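Betaine aldehyde dehydrogenase (Staphylococcus aureus subsp. aureus COL, PDB 4QTO) catalyses the NAD-dependent oxidation of betaine aldehyde to glycine betaine, as a tetrameric member of the aldehyde dehydrogenase family. Local coordinates at residues 26-31 with 209-214; 116-121 with 131-136. All coordinates share one frame; numbering follows the deposited sequence.

Interaction 1 (26-31 with 209-214)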
ATOM      1  N   GLU A  26     -47.384   6.067  -8.750  1.00 61.51           N
ATOM      2  CA  GLU A  26     -47.328   6.185 -10.210  1.00 64.57           C
ATOM      3  C   GLU A  26     -46.070   5.497 -10.728  1.00 53.29           C
ATOM      4  O   GLU A  26     -46.057   4.934 -11.818  1.00 55.81           O
ATOM      5  CB  GLU A  26     -47.338   7.657 -10.633  1.00 71.59           C
ATOM      6  CG  GLU A  26     -48.664   8.375 -10.410  1.00 74.41           C
ATOM      7  CD  GLU A  26     -49.762   7.929 -11.367  1.00 77.88           C
ATOM      8  OE1 GLU A  26     -49.465   7.260 -12.382  1.00 77.50           O
ATOM      9  OE2 GLU A  26     -50.935   8.270 -11.114  1.00 82.66           O
ATOM     10  N   LEU A  27     -44.994   5.581  -9.962  1.00 53.99           N
ATOM     11  CA  LEU A  27     -43.746   4.892 -10.308  1.00 47.51           C
ATOM     12  C   LEU A  27     -43.988   3.381 -10.390  1.00 40.52           C
ATOM     13  O   LEU A  27     -43.417   2.672 -11.267  1.00 31.01           O
ATOM     14  CB  LEU A  27     -42.684   5.146  -9.238  1.00 52.17           C
ATOM     15  CG  LEU A  27     -42.335   6.608  -8.923  1.00 55.32           C
ATOM     16  CD1 LEU A  27     -41.314   6.664  -7.785  1.00 53.89           C
ATOM     17  CD2 LEU A  27     -41.832   7.336 -10.167  1.00 54.49           C
ATOM     18  N   LEU A  28     -44.848   2.896  -9.488  1.00 30.67           N
ATOM     19  CA  LEU A  28     -45.137   1.482  -9.450  1.00 27.07           C
ATOM     20  C   LEU A  28     -45.799   0.969 -10.709  1.00 28.25           C
ATOM     21  O   LEU A  28     -45.621  -0.194 -11.033  1.00 30.96           O
ATOM     22  CB  LEU A  28     -45.939   1.089  -8.211  1.00 26.58           C
ATOM     23  CG  LEU A  28     -45.169   1.210  -6.890  1.00 27.34           C
ATOM     24  CD1 LEU A  28     -46.075   0.869  -5.721  1.00 31.92           C
ATOM     25  CD2 LEU A  28     -43.961   0.299  -6.888  1.00 26.79           C
ATOM     26  N   LYS A  29     -46.481   1.836 -11.457  1.00 28.16           N
ATOM     27  CA  LYS A  29     -47.143   1.368 -12.667  1.00 30.91           C
ATOM     28  C   LYS A  29     -46.154   0.881 -13.728  1.00 28.20           C
ATOM     29  O   LYS A  29     -46.543   0.141 -14.612  1.00 27.83           O
ATOM     30  CB  LYS A  29     -48.157   2.381 -13.222  1.00 37.82           C
ATOM     31  CG  LYS A  29     -47.609   3.670 -13.813  1.00 48.48           C
ATOM     32  CD  LYS A  29     -48.766   4.586 -14.244  1.00 55.84           C
ATOM     33  CE  LYS A  29     -48.369   5.838 -15.035  1.00 63.73           C
ATOM     34  NZ  LYS A  29     -47.516   6.800 -14.274  1.00 63.08           N
ATOM     35  N   HIS A  30     -44.886   1.282 -13.642  1.00 23.62           N
ATOM     36  CA  HIS A  30     -43.887   0.839 -14.616  1.00 23.65           C
ATOM     37  C   HIS A  30     -42.825  -0.095 -14.058  1.00 21.18           C
ATOM     38  O   HIS A  30     -41.979  -0.562 -14.801  1.00 22.35           O
ATOM     39  CB  HIS A  30     -43.186   2.044 -15.232  1.00 28.35           C
ATOM     40  CG  HIS A  30     -44.123   2.999 -15.899  1.00 33.36           C
ATOM     41  ND1 HIS A  30     -44.696   2.738 -17.124  1.00 37.88           N
ATOM     42  CD2 HIS A  30     -44.591   4.209 -15.513  1.00 38.65           C
ATOM     43  CE1 HIS A  30     -45.484   3.743 -17.464  1.00 40.88           C
ATOM     44  NE2 HIS A  30     -45.443   4.645 -16.499  1.00 40.90           N
ATOM     45  N   LEU A  31     -42.867  -0.363 -12.772  1.00 17.18           N
ATOM     46  CA  LEU A  31     -41.846  -1.204 -12.133  1.00 15.98           C
ATOM     47  C   LEU A  31     -42.065  -2.697 -12.406  1.00 15.03           C
ATOM     48  O   LEU A  31     -43.211  -3.193 -12.403  1.00 14.59           O
ATOM     49  CB  LEU A  31     -41.853  -0.966 -10.637  1.00 15.04           C
ATOM     50  CG  LEU A  31     -40.732  -1.616  -9.826  1.00 14.43           C
ATOM     51  CD1 LEU A  31     -39.370  -1.003 -10.194  1.00 15.28           C
ATOM     52  CD2 LEU A  31     -41.015  -1.445  -8.358  1.00 16.27           C
ATOM     53  N   THR A 209     -39.173  -6.024   1.373  1.00 12.15           N
ATOM     54  CA  THR A 209     -38.766  -4.722   0.779  1.00 12.12           C
ATOM     55  C   THR A 209     -37.948  -4.883  -0.508  1.00 13.26           C
ATOM     56  O   THR A 209     -36.763  -4.579  -0.547  1.00 15.00           O
ATOM     57  CB  THR A 209     -37.897  -3.935   1.773  1.00 12.37           C
ATOM     58  OG1 THR A 209     -36.734  -4.728   2.122  1.00 12.89           O
ATOM     59  CG2 THR A 209     -38.680  -3.565   3.021  1.00 12.84           C
ATOM     60  N   PRO A 210     -38.575  -5.346  -1.601  1.00 12.39           N
ATOM     61  CA  PRO A 210     -37.820  -5.563  -2.834  1.00 12.16           C
ATOM     62  C   PRO A 210     -37.844  -4.414  -3.843  1.00 12.63           C
ATOM     63  O   PRO A 210     -37.165  -4.503  -4.867  1.00 11.98           O
ATOM     64  CB  PRO A 210     -38.598  -6.720  -3.462  1.00 12.47           C
ATOM     65  CG  PRO A 210     -40.006  -6.413  -3.092  1.00 13.33           C
ATOM     66  CD  PRO A 210     -39.943  -5.887  -1.683  1.00 13.67           C
ATOM     67  N   LEU A 211     -38.585  -3.344  -3.572  1.00 11.72           N
ATOM     68  CA  LEU A 211     -38.886  -2.367  -4.637  1.00 12.16           C
ATOM     69  C   LEU A 211     -37.691  -1.636  -5.251  1.00 11.52           C
ATOM     70  O   LEU A 211     -37.516  -1.656  -6.480  1.00 11.15           O
ATOM     71  CB  LEU A 211     -39.941  -1.370  -4.194  1.00 12.95           C
ATOM     72  CG  LEU A 211     -41.237  -2.002  -3.707  1.00 14.38           C
ATOM     73  CD1 LEU A 211     -42.217  -0.903  -3.306  1.00 15.88           C
ATOM     74  CD2 LEU A 211     -41.873  -2.914  -4.724  1.00 14.45           C
ATOM     75  N   THR A 212     -36.874  -0.991  -4.429  1.00 10.37           N
ATOM     76  CA  THR A 212     -35.741  -0.274  -4.997  1.00 10.71           C
ATOM     77  C   THR A 212     -34.687  -1.229  -5.580  1.00 10.66           C
ATOM     78  O   THR A 212     -33.914  -0.833  -6.460  1.00 10.66           O
ATOM     79  CB  THR A 212     -35.094   0.675  -3.980  1.00 11.11           C
ATOM     80  OG1 THR A 212     -34.762  -0.086  -2.812  1.00 10.96           O
ATOM     81  CG2 THR A 212     -35.993   1.848  -3.667  1.00 12.51           C
ATOM     82  N   THR A 213     -34.631  -2.472  -5.097  1.00 10.02           N
ATOM     83  CA  THR A 213     -33.672  -3.453  -5.626  1.00 10.32           C
ATOM     84  C   THR A 213     -34.084  -3.879  -7.057  1.00 10.49           C
ATOM     85  O   THR A 213     -33.261  -4.000  -7.966  1.00 10.34           O
ATOM     86  CB  THR A 213     -33.455  -4.626  -4.660  1.00 10.96           C
ATOM     87  OG1 THR A 213     -33.050  -4.117  -3.368  1.00 11.13           O
ATOM     88  CG2 THR A 213     -32.391  -5.570  -5.182  1.00 11.15           C
ATOM     89  N   ILE A 214     -35.376  -4.109  -7.246  1.00 10.77           N
ATOM     90  CA  ILE A 214     -35.886  -4.377  -8.584  1.00 10.99           C
ATOM     91  C   ILE A 214     -35.518  -3.178  -9.466  1.00 10.86           C
ATOM     92  O   ILE A 214     -35.019  -3.350 -10.585  1.00 10.57           O
ATOM     93  CB  ILE A 214     -37.420  -4.573  -8.552  1.00 11.78           C
ATOM     94  CG1 ILE A 214     -37.787  -5.885  -7.848  1.00 12.09           C
ATOM     95  CG2 ILE A 214     -37.971  -4.580  -9.978  1.00 12.84           C
ATOM     96  CD1 ILE A 214     -39.269  -6.001  -7.529  1.00 12.07           C
TER
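L31 lays its two methyl groups against the first turn of helix 211-223, and the contact is wholly apolar. L31 CD1 meets I214 CG2 at 3.8 Å, a branch methyl set beside the I214 carbonyl carbon. L31 CD2 lies 4.0 Å from L211 CD2, the two side chains crossing at about a right angle. With CG of L31 anti to its own backbone N (chi1 -172°), both methyls are carried across to the helix. One turn earlier L28 joins in more loosely, reaching L211 with CD2 alone: L28 CD2 is 4.2 Å from L211 CD1, so that L211 offers one methyl to each of the two leucines. No hydrogen bond links the two segments. L31 N to L28 O at 3.3 Å closes the turn between the two leucines, while I214 N bonds to P210 O at 3.0 Å in the opening turn of the helix. All four touching residues are buried. F62 of strand 59-65 packs on L28, L31 and L211, and L117 of helix 111-122 adjoins L28 and L211, so the contact has strand 59-65 and helix 111-122 as its neighbours.

Interaction 2 (116-121 with 131-136)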
ATOM      1  N   ARG A 116     -38.489   8.206  -3.164  1.00 14.53           N
ATOM      2  CA  ARG A 116     -39.903   7.997  -2.901  1.00 15.13           C
ATOM      3  C   ARG A 116     -40.259   6.513  -2.768  1.00 15.05           C
ATOM      4  O   ARG A 116     -41.010   6.121  -1.876  1.00 15.13           O
ATOM      5  CB  ARG A 116     -40.774   8.701  -3.967  1.00 16.12           C
ATOM      6  CG  ARG A 116     -40.642  10.199  -3.901  1.00 18.90           C
ATOM      7  CD  ARG A 116     -41.486  10.935  -4.936  1.00 23.09           C
ATOM      8  NE  ARG A 116     -41.361  12.370  -4.698  1.00 28.18           N
ATOM      9  CZ  ARG A 116     -42.076  13.060  -3.801  1.00 35.46           C
ATOM     10  NH1 ARG A 116     -41.864  14.366  -3.658  1.00 38.15           N
ATOM     11  NH2 ARG A 116     -43.010  12.472  -3.049  1.00 32.69           N
ATOM     12  N   LEU A 117     -39.710   5.685  -3.643  0.50 14.56           N
ATOM     13  CA  LEU A 117     -39.949   4.258  -3.592  0.50 14.39           C
ATOM     14  C   LEU A 117     -39.412   3.660  -2.276  0.50 14.48           C
ATOM     15  O   LEU A 117     -40.052   2.795  -1.669  0.50 14.38           O
ATOM     16  CB  LEU A 117     -39.271   3.616  -4.806  0.50 14.52           C
ATOM     17  CG  LEU A 117     -39.611   2.159  -5.057  0.50 14.27           C
ATOM     18  CD1 LEU A 117     -41.119   2.016  -5.158  0.50 15.45           C
ATOM     19  CD2 LEU A 117     -38.904   1.649  -6.294  0.50 14.46           C
ATOM     20  N   GLU A 118     -38.251   4.140  -1.818  1.00 14.09           N
ATOM     21  CA  GLU A 118     -37.653   3.628  -0.593  1.00 13.57           C
ATOM     22  C   GLU A 118     -38.510   4.009   0.626  1.00 13.83           C
ATOM     23  O   GLU A 118     -38.736   3.181   1.515  1.00 14.17           O
ATOM     24  CB  GLU A 118     -36.205   4.111  -0.428  1.00 13.90           C
ATOM     25  CG  GLU A 118     -35.341   3.262   0.504  1.00 14.67           C
ATOM     26  CD  GLU A 118     -34.917   1.928  -0.126  1.00 15.77           C
ATOM     27  OE1 GLU A 118     -35.777   1.129  -0.527  1.00 18.17           O
ATOM     28  OE2 GLU A 118     -33.716   1.617  -0.180  1.00 17.56           O
ATOM     29  N   THR A 119     -39.037   5.233   0.643  1.00 13.33           N
ATOM     30  CA  THR A 119     -39.902   5.664   1.738  1.00 14.49           C
ATOM     31  C   THR A 119     -41.215   4.903   1.700  1.00 14.05           C
ATOM     32  O   THR A 119     -41.755   4.520   2.767  1.00 15.27           O
ATOM     33  CB  THR A 119     -40.112   7.189   1.670  1.00 14.36           C
ATOM     34  OG1 THR A 119     -38.964   7.802   2.241  1.00 14.93           O
ATOM     35  CG2 THR A 119     -41.334   7.647   2.421  1.00 16.20           C
ATOM     36  N   LEU A 120     -41.734   4.643   0.496  1.00 14.01           N
ATOM     37  CA  LEU A 120     -42.991   3.898   0.396  1.00 14.98           C
ATOM     38  C   LEU A 120     -42.830   2.479   0.952  1.00 15.26           C
ATOM     39  O   LEU A 120     -43.697   1.985   1.670  1.00 15.11           O
ATOM     40  CB  LEU A 120     -43.451   3.809  -1.066  1.00 16.42           C
ATOM     41  CG  LEU A 120     -44.812   3.158  -1.302  1.00 17.86           C
ATOM     42  CD1 LEU A 120     -45.911   4.054  -0.790  1.00 20.43           C
ATOM     43  CD2 LEU A 120     -44.998   2.891  -2.789  1.00 19.32           C
ATOM     44  N   ASP A 121     -41.716   1.835   0.606  1.00 15.08           N
ATOM     45  CA  ASP A 121     -41.473   0.434   0.983  1.00 15.13           C
ATOM     46  C   ASP A 121     -41.043   0.259   2.436  1.00 14.07           C
ATOM     47  O   ASP A 121     -41.407  -0.724   3.106  1.00 15.53           O
ATOM     48  CB  ASP A 121     -40.361  -0.115   0.052  1.00 15.90           C
ATOM     49  CG  ASP A 121     -40.420  -1.656  -0.181  1.00 16.81           C
ATOM     50  OD1 ASP A 121     -41.349  -2.338   0.304  1.00 17.16           O
ATOM     51  OD2 ASP A 121     -39.479  -2.170  -0.866  1.00 15.95           O
ATOM     52  N   ALA A 131     -31.103  11.388   1.497  1.00 17.24           N
ATOM     53  CA  ALA A 131     -29.713  11.224   1.994  1.00 18.82           C
ATOM     54  C   ALA A 131     -29.136   9.873   1.574  1.00 16.86           C
ATOM     55  O   ALA A 131     -27.959   9.788   1.166  1.00 15.73           O
ATOM     56  CB  ALA A 131     -29.668  11.391   3.517  1.00 19.69           C
ATOM     57  N   ASP A 132     -29.925   8.801   1.673  1.00 14.88           N
ATOM     58  CA  ASP A 132     -29.497   7.480   1.229  1.00 15.07           C
ATOM     59  C   ASP A 132     -29.137   7.517  -0.230  1.00 13.59           C
ATOM     60  O   ASP A 132     -28.114   6.948  -0.640  1.00 13.06           O
ATOM     61  CB  ASP A 132     -30.605   6.400   1.289  1.00 17.86           C
ATOM     62  CG  ASP A 132     -30.829   5.779   2.620  1.00 22.01           C
ATOM     63  OD1 ASP A 132     -30.218   6.171   3.653  1.00 26.55           O
ATOM     64  OD2 ASP A 132     -31.715   4.847   2.600  1.00 20.62           O
ATOM     65  N   MET A 133     -29.959   8.168  -1.059  1.00 12.40           N
ATOM     66  CA  MET A 133     -29.687   8.154  -2.505  1.00 12.30           C
ATOM     67  C   MET A 133     -28.407   8.905  -2.848  1.00 11.87           C
ATOM     68  O   MET A 133     -27.675   8.506  -3.765  1.00 12.55           O
ATOM     69  CB  MET A 133     -30.864   8.686  -3.342  1.00 12.82           C
ATOM     70  CG  MET A 133     -32.133   7.867  -3.136  1.00 14.05           C
ATOM     71  SD  MET A 133     -31.909   6.098  -3.405  1.00 15.13           S
ATOM     72  CE  MET A 133     -33.016   5.393  -2.203  1.00 18.24           C
ATOM     73  N   ASP A 134     -28.120   9.960  -2.105  1.00 12.25           N
ATOM     74  CA  ASP A 134     -26.872  10.695  -2.300  1.00 15.28           C
ATOM     75  C   ASP A 134     -25.709   9.783  -1.916  1.00 13.20           C
ATOM     76  O   ASP A 134     -24.675   9.729  -2.602  1.00 14.56           O
ATOM     77  CB  ASP A 134     -26.858  11.984  -1.485  1.00 16.81           C
ATOM     78  CG  ASP A 134     -27.830  13.018  -2.009  1.00 22.01           C
ATOM     79  OD1 ASP A 134     -28.214  12.952  -3.187  1.00 23.82           O
ATOM     80  OD2 ASP A 134     -28.221  13.908  -1.213  1.00 27.24           O
ATOM     81  N   ASP A 135     -25.864   9.064  -0.820  0.50 12.75           N
ATOM     82  CA  ASP A 135     -24.825   8.155  -0.407  0.50 13.30           C
ATOM     83  C   ASP A 135     -24.605   7.002  -1.412  0.50 11.69           C
ATOM     84  O   ASP A 135     -23.471   6.606  -1.705  0.50 12.07           O
ATOM     85  CB  ASP A 135     -25.175   7.631   0.959  0.50 15.22           C
ATOM     86  CG  ASP A 135     -24.005   7.151   1.668  0.50 17.71           C
ATOM     87  OD1 ASP A 135     -22.918   7.778   1.502  0.50 17.07           O
ATOM     88  OD2 ASP A 135     -24.183   6.182   2.419  0.50 23.79           O
ATOM     89  N   ILE A 136     -25.697   6.444  -1.929  1.00 10.68           N
ATOM     90  CA  ILE A 136     -25.639   5.364  -2.896  1.00  9.85           C
ATOM     91  C   ILE A 136     -24.891   5.792  -4.166  1.00  9.32           C
ATOM     92  O   ILE A 136     -24.052   5.067  -4.674  1.00  9.31           O
ATOM     93  CB  ILE A 136     -27.035   4.810  -3.201  1.00  9.42           C
ATOM     94  CG1 ILE A 136     -27.569   4.120  -1.934  1.00  9.91           C
ATOM     95  CG2 ILE A 136     -27.021   3.861  -4.372  1.00 10.11           C
ATOM     96  CD1 ILE A 136     -29.062   4.000  -1.905  1.00 10.73           C
TER
HETATM   97  O   HOH W   1     -31.521   2.284   1.338  1.00 14.01           O
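E118 presents the aliphatic root of its side chain to the end of M133, whose CE lies 3.9 Å from E118 CB and 4.2 Å from E118 CG. The methionine leaves its helix beside the contact and then folds across: chi2 of -53° bends the chain, and the thioether methyl, rather than the sulfur, does the touching. L114 and A115, of the same helix as E118, also pack on M133. E118 is bent as well, with CG anti to the backbone N (chi1 -159°) and a turn at chi2 that swings the carboxylate across toward its polar partners. The polar ends meet through water. Water 1 donates to E118 OE2 at 2.8 Å and to D132 OD2 at 2.9 Å, bridging two carboxylate oxygens that stand 4.7 Å apart. The shared donor and the salt bridge of D132 OD2 with K124 NZ probably ease the repulsion between like charges. Each carboxylate oxygen of buried E118 also has a partner outside the segments: OE1 is hydrogen-bonded to T212 OG1, and OE2 accepts from L184 N on helix 183-197. These bonds would fix the rotation of the carboxylate. The closest CA atoms, those of E118 and D132, are 9.2 Å apart, and just 96 Å² is buried, so side chains and water span the gap between the backbones. The arrangement is the packing of two consecutive helices, 111-122 and 126-146, joined by a short loop, in the aldehyde dehydrogenase fold, beside helix 183-197.

How the interactions relate
Interactions 1 and 2 lie with centres 12 Å apart and meet at the start of helix 211-223. Two probable hydrogen bonds join them: T212 OG1 with E118 OE1 at 2.8 Å, and L211 N with D121 OD2 at 3.1 Å. Thus the helix turn that gives interaction 1 its apolar face through L211 and I214 also gives polar groups to helix 111-122. Along the chain, both segments of interaction 2 fall between those of interaction 1. Ligands lie near each: the I214 side chain is about 7 Å from a bound di(hydroxyethyl)ether, and the D132 side chain about 5 Å from a triethylene glycol; one of these glycols probably marks the active-site region.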